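Long-range contact in nicotinate-nucleotide diphosphorylase (Carboxylating) (Streptococcus pyogenes GA06023, PDB 5HUO), which probably converts quinolinate and phosphoribosyl pyrophosphate into nicotinate mononucleotide, carbon dioxide and diphosphate, a step of NAD(+) biosynthesis: residues 190-202 with 214-227. Numbering follows the deposited sequence.
Sequences LSDAIMLKDNHIA and ARAYAPFVKMVEVE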
loop_
_atom_site.group_PDB
_atom_site.type_symbol
_atom_site.label_atom_id
_atom_site.label_comp_id
_atom_site.label_asym_id
_atom_site.label_seq_id
_atom_site.Cartn_x
_atom_site.Cartn_y
_atom_site.Cartn_z
ATOM N N LEU A 190 -11.707 -16.299 -11.345
ATOM C CA LEU A 190 -12.182 -16.225 -12.754
ATOM C C LEU A 190 -11.052 -16.399 -13.770
ATOM O O LEU A 190 -11.316 -16.710 -14.896
ATOM C CB LEU A 190 -12.898 -14.909 -13.050
ATOM C CG LEU A 190 -14.230 -14.761 -12.319
ATOM C CD1 LEU A 190 -14.786 -13.366 -12.475
ATOM C CD2 LEU A 190 -15.236 -15.796 -12.809
ATOM N N SER A 191 -9.822 -16.238 -13.308
ATOM C CA SER A 191 -8.623 -16.402 -14.119
ATOM C C SER A 191 -8.067 -17.822 -14.157
ATOM O O SER A 191 -7.327 -18.167 -14.994
ATOM C CB SER A 191 -7.528 -15.455 -13.613
ATOM O OG SER A 191 -7.912 -14.098 -13.722
ATOM N N ASP A 192 -8.422 -18.631 -13.195
ATOM C CA ASP A 192 -7.891 -20.013 -13.007
ATOM C C ASP A 192 -8.305 -20.991 -14.057
ATOM O O ASP A 192 -7.580 -21.888 -14.412
ATOM C CB ASP A 192 -8.462 -20.589 -11.698
ATOM C CG ASP A 192 -7.515 -20.532 -10.598
ATOM O OD1 ASP A 192 -6.312 -20.196 -10.816
ATOM O OD2 ASP A 192 -7.947 -20.877 -9.475
ATOM N N ALA A 193 -9.565 -20.900 -14.420
ATOM C CA ALA A 193 -10.190 -21.931 -15.213
ATOM C C ALA A 193 -11.407 -21.361 -15.822
ATOM O O ALA A 193 -11.936 -20.370 -15.373
ATOM C CB ALA A 193 -10.576 -23.151 -14.355
ATOM N N ILE A 194 -11.917 -22.049 -16.807
ATOM C CA ILE A 194 -13.066 -21.536 -17.548
ATOM C C ILE A 194 -14.302 -22.260 -17.075
ATOM O O ILE A 194 -14.301 -23.492 -16.970
ATOM C CB ILE A 194 -12.860 -21.703 -19.045
ATOM C CG1 ILE A 194 -11.829 -20.677 -19.490
ATOM C CG2 ILE A 194 -14.199 -21.562 -19.788
ATOM C CD1 ILE A 194 -11.610 -20.627 -20.983
ATOM N N MET A 195 -15.339 -21.489 -16.783
ATOM C CA MET A 195 -16.622 -22.085 -16.527
ATOM C C MET A 195 -17.710 -21.371 -17.308
ATOM O O MET A 195 -17.977 -20.205 -17.118
ATOM C CB MET A 195 -16.959 -22.140 -15.042
ATOM C CG MET A 195 -18.136 -23.095 -14.780
ATOM S SD MET A 195 -18.646 -23.199 -13.063
ATOM C CE MET A 195 -17.076 -23.592 -12.250
ATOM N N LEU A 196 -18.331 -22.136 -18.189
ATOM C CA LEU A 196 -19.379 -21.648 -19.078
ATOM C C LEU A 196 -20.667 -21.999 -18.396
ATOM O O LEU A 196 -21.051 -23.155 -18.296
ATOM C CB LEU A 196 -19.310 -22.300 -20.454
ATOM C CG LEU A 196 -17.991 -22.014 -21.167
ATOM C CD1 LEU A 196 -17.831 -22.995 -22.316
ATOM C CD2 LEU A 196 -17.869 -20.588 -21.648
ATOM N N LYS A 197 -21.314 -20.950 -17.936
ATOM C CA LYS A 197 -22.555 -21.020 -17.175
ATOM C C LYS A 197 -23.806 -20.907 -18.091
ATOM O O LYS A 197 -23.710 -20.840 -19.315
ATOM C CB LYS A 197 -22.530 -19.944 -16.067
ATOM C CG LYS A 197 -21.186 -19.812 -15.346
ATOM C CD LYS A 197 -21.286 -18.891 -14.140
ATOM C CE LYS A 197 -20.095 -19.046 -13.181
ATOM N NZ LYS A 197 -20.265 -20.124 -12.162
ATOM N N ASP A 198 -24.975 -20.971 -17.467
ATOM C CA ASP A 198 -26.299 -20.773 -18.138
ATOM C C ASP A 198 -26.356 -19.790 -19.372
ATOM O O ASP A 198 -26.687 -20.162 -20.512
ATOM C CB ASP A 198 -27.323 -20.370 -17.045
ATOM C CG ASP A 198 -26.803 -19.227 -16.034
ATOM O OD1 ASP A 198 -25.652 -18.717 -16.095
ATOM O OD2 ASP A 198 -27.589 -18.839 -15.148
ATOM N N ASN A 199 -25.998 -18.533 -19.118
ATOM C CA ASN A 199 -26.043 -17.458 -20.138
ATOM C C ASN A 199 -25.018 -17.546 -21.272
ATOM O O ASN A 199 -25.299 -17.175 -22.381
ATOM C CB ASN A 199 -26.027 -16.062 -19.475
ATOM C CG ASN A 199 -25.010 -15.933 -18.352
ATOM O OD1 ASN A 199 -24.229 -16.842 -18.085
ATOM N ND2 ASN A 199 -25.041 -14.815 -17.672
ATOM N N HIS A 200 -23.825 -18.018 -20.943
ATOM C CA HIS A 200 -22.727 -18.172 -21.914
ATOM C C HIS A 200 -23.139 -19.059 -23.082
ATOM O O HIS A 200 -22.900 -18.744 -24.248
ATOM C CB HIS A 200 -21.474 -18.764 -21.230
ATOM C CG HIS A 200 -20.845 -17.880 -20.174
ATOM N ND1 HIS A 200 -21.100 -18.018 -18.830
ATOM C CD2 HIS A 200 -19.941 -16.869 -20.270
ATOM C CE1 HIS A 200 -20.391 -17.135 -18.143
ATOM N NE2 HIS A 200 -19.683 -16.414 -18.991
ATOM N N ILE A 201 -23.798 -20.165 -22.789
ATOM C CA ILE A 201 -24.300 -21.051 -23.881
ATOM C C ILE A 201 -25.309 -20.367 -24.819
ATOM O O ILE A 201 -25.277 -20.533 -26.048
ATOM C CB ILE A 201 -24.951 -22.326 -23.343
ATOM C CG1 ILE A 201 -23.900 -23.181 -22.676
ATOM C CG2 ILE A 201 -25.609 -23.096 -24.483
ATOM C CD1 ILE A 201 -24.397 -23.797 -21.398
ATOM N N ALA A 202 -26.216 -19.617 -24.197
ATOM C CA ALA A 202 -27.267 -18.886 -24.915
ATOM C C ALA A 202 -26.696 -17.830 -25.864
ATOM O O ALA A 202 -27.168 -17.656 -26.972
ATOM C CB ALA A 202 -28.213 -18.236 -23.924
ATOM N N ALA A 214 -14.172 -20.866 -26.110
ATOM C CA ALA A 214 -13.340 -20.958 -24.907
ATOM C C ALA A 214 -11.968 -21.537 -25.228
ATOM O O ALA A 214 -10.937 -20.967 -24.900
ATOM C CB ALA A 214 -14.021 -21.823 -23.859
ATOM N N ARG A 215 -11.972 -22.669 -25.913
ATOM C CA ARG A 215 -10.733 -23.340 -26.274
ATOM C C ARG A 215 -9.885 -22.469 -27.161
ATOM O O ARG A 215 -8.686 -22.381 -27.015
ATOM C CB ARG A 215 -11.019 -24.642 -26.994
ATOM C CG ARG A 215 -11.858 -25.625 -26.197
ATOM C CD ARG A 215 -10.993 -26.484 -25.334
ATOM N NE ARG A 215 -11.672 -27.718 -24.963
ATOM C CZ ARG A 215 -11.489 -28.341 -23.799
ATOM N NH1 ARG A 215 -10.668 -27.844 -22.869
ATOM N NH2 ARG A 215 -12.140 -29.465 -23.539
ATOM N N ALA A 216 -10.511 -21.851 -28.120
ATOM C CA ALA A 216 -9.778 -20.949 -29.046
ATOM C C ALA A 216 -9.151 -19.740 -28.351
ATOM O O ALA A 216 -8.175 -19.171 -28.823
ATOM C CB ALA A 216 -10.718 -20.483 -30.158
ATOM N N TYR A 217 -9.777 -19.329 -27.264
ATOM C CA TYR A 217 -9.447 -18.069 -26.597
ATOM C C TYR A 217 -8.323 -18.242 -25.607
ATOM O O TYR A 217 -7.520 -17.354 -25.386
ATOM C CB TYR A 217 -10.706 -17.486 -25.883
ATOM C CG TYR A 217 -10.437 -16.108 -25.295
ATOM C CD1 TYR A 217 -10.340 -14.999 -26.121
ATOM C CD2 TYR A 217 -10.176 -15.940 -23.938
ATOM C CE1 TYR A 217 -10.018 -13.752 -25.644
ATOM C CE2 TYR A 217 -9.850 -14.686 -23.455
ATOM C CZ TYR A 217 -9.782 -13.592 -24.325
ATOM O OH TYR A 217 -9.483 -12.324 -23.874
ATOM N N ALA A 218 -8.341 -19.396 -24.956
ATOM C CA ALA A 218 -7.344 -19.760 -23.937
ATOM C C ALA A 218 -6.869 -21.201 -24.126
ATOM O O ALA A 218 -7.232 -22.108 -23.343
ATOM C CB ALA A 218 -7.959 -19.600 -22.575
ATOM N N PRO A 219 -6.064 -21.453 -25.170
ATOM C CA PRO A 219 -5.781 -22.858 -25.555
ATOM C C PRO A 219 -4.913 -23.577 -24.563
ATOM O O PRO A 219 -4.032 -22.978 -23.962
ATOM C CB PRO A 219 -5.037 -22.752 -26.861
ATOM C CG PRO A 219 -5.178 -21.334 -27.296
ATOM C CD PRO A 219 -5.566 -20.489 -26.142
ATOM N N PHE A 220 -5.267 -24.843 -24.335
ATOM C CA PHE A 220 -4.387 -25.851 -23.691
ATOM C C PHE A 220 -4.205 -25.741 -22.177
ATOM O O PHE A 220 -4.196 -26.776 -21.523
ATOM C CB PHE A 220 -2.978 -25.889 -24.361
ATOM C CG PHE A 220 -3.018 -25.930 -25.839
ATOM C CD1 PHE A 220 -4.042 -26.630 -26.527
ATOM C CD2 PHE A 220 -2.053 -25.287 -26.567
ATOM C CE1 PHE A 220 -4.120 -26.638 -27.913
ATOM C CE2 PHE A 220 -2.109 -25.321 -27.965
ATOM C CZ PHE A 220 -3.141 -25.997 -28.633
ATOM N N VAL A 221 -3.997 -24.522 -21.670
ATOM C CA VAL A 221 -3.555 -24.313 -20.287
ATOM C C VAL A 221 -4.670 -23.975 -19.307
ATOM O O VAL A 221 -4.409 -23.898 -18.110
ATOM C CB VAL A 221 -2.495 -23.218 -20.159
ATOM C CG1 VAL A 221 -1.274 -23.551 -21.001
ATOM C CG2 VAL A 221 -3.043 -21.887 -20.563
ATOM N N LYS A 222 -5.895 -23.921 -19.793
ATOM C CA LYS A 222 -7.090 -23.788 -18.944
ATOM C C LYS A 222 -8.071 -24.964 -19.076
ATOM O O LYS A 222 -8.483 -25.296 -20.182
ATOM C CB LYS A 222 -7.902 -22.535 -19.325
ATOM C CG LYS A 222 -7.160 -21.205 -19.241
ATOM C CD LYS A 222 -7.067 -20.723 -17.837
ATOM C CE LYS A 222 -6.362 -19.394 -17.798
ATOM N NZ LYS A 222 -5.090 -19.492 -17.062
ATOM N N MET A 223 -8.454 -25.561 -17.947
ATOM C CA MET A 223 -9.579 -26.502 -17.909
ATOM C C MET A 223 -10.856 -25.783 -18.238
ATOM O O MET A 223 -10.999 -24.576 -18.011
ATOM C CB MET A 223 -9.771 -27.119 -16.553
ATOM C CG MET A 223 -8.634 -28.063 -16.181
ATOM S SD MET A 223 -8.414 -29.521 -17.274
ATOM C CE MET A 223 -7.445 -30.663 -16.219
ATOM N N VAL A 224 -11.769 -26.500 -18.876
ATOM C CA VAL A 224 -13.041 -25.929 -19.288
ATOM C C VAL A 224 -14.124 -26.759 -18.705
ATOM O O VAL A 224 -14.164 -27.994 -18.864
ATOM C CB VAL A 224 -13.207 -25.879 -20.815
ATOM C CG1 VAL A 224 -14.624 -25.480 -21.208
ATOM C CG2 VAL A 224 -12.261 -24.867 -21.416
ATOM N N GLU A 225 -15.042 -26.051 -18.083
ATOM C CA GLU A 225 -16.231 -26.645 -17.475
ATOM C C GLU A 225 -17.483 -25.973 -18.035
ATOM O O GLU A 225 -17.459 -24.815 -18.397
ATOM C CB GLU A 225 -16.194 -26.503 -15.943
ATOM C CG GLU A 225 -17.373 -27.127 -15.229
ATOM C CD GLU A 225 -17.225 -27.217 -13.708
ATOM O OE1 GLU A 225 -16.164 -26.912 -13.167
ATOM O OE2 GLU A 225 -18.193 -27.610 -13.039
ATOM N N VAL A 226 -18.571 -26.742 -18.099
ATOM C CA VAL A 226 -19.872 -26.219 -18.532
ATOM C C VAL A 226 -20.956 -26.601 -17.567
ATOM O O VAL A 226 -21.083 -27.781 -17.235
ATOM C CB VAL A 226 -20.322 -26.816 -19.866
ATOM C CG1 VAL A 226 -21.701 -26.299 -20.214
ATOM C CG2 VAL A 226 -19.377 -26.455 -20.961
ATOM N N GLU A 227 -21.767 -25.614 -17.197
ATOM C CA GLU A 227 -23.004 -25.847 -16.419
ATOM C C GLU A 227 -24.159 -26.174 -17.327
ATOM O O GLU A 227 -24.457 -25.434 -18.235
ATOM C CB GLU A 227 -23.421 -24.638 -15.584
ATOM C CG GLU A 227 -22.369 -24.093 -14.611
ATOM C CD GLU A 227 -22.876 -22.907 -13.785
ATOM O OE1 GLU A 227 -23.989 -22.366 -14.116
ATOM O OE2 GLU A 227 -22.156 -22.537 -12.810
HETATM O O HOH W 1 -7.467 -24.651 -15.588
#
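Ile194 and Leu196 of strand 194-196 each use both N and O against Met223 and strand 224-227, the parallel ladder in which one residue bonds to two that flank its neighbour. Ile194 N donates to Met223 O and Ile194 O accepts from Glu225 N, both 2.9 Å; Leu196 N donates to Glu225 O and Leu196 O accepts from Glu227 N, both 2.8 Å. Just before the ladder, a water links Asp192 O to Met223 N.

Apolar packing fills the face bearing Ile194, Leu196, Val224 and Val226. With CG1 beside the backbone N (chi1 -73°), Ile194 brings CD1 to 3.9 Å from Ala214 CB on helix 207-217, while its CB lies alongside Val224 CG2. Strands 194-196 and 224-228, with the helices between them, form a beta-alpha-beta crossover in the barrel domain of the quinolinate phosphoribosyltransferase family, the connecting helices lying over that face. Ile201, from helix 198-204, crosses Val226 at about a right angle, its CD1 against Val226 CG1.

The opposite face carries Met195 and Glu225, which run side by side, Met195 CE 3.6 Å from Glu225 OE1; the side chain of Met195 also lies about 3 Å from a sulfate ion, probably from the crystallisation liquor. Just past strand 194-196, Lys197 NZ forms a salt bridge with Glu227 OE2 (3.1 Å), approaching from above the carboxylate plane.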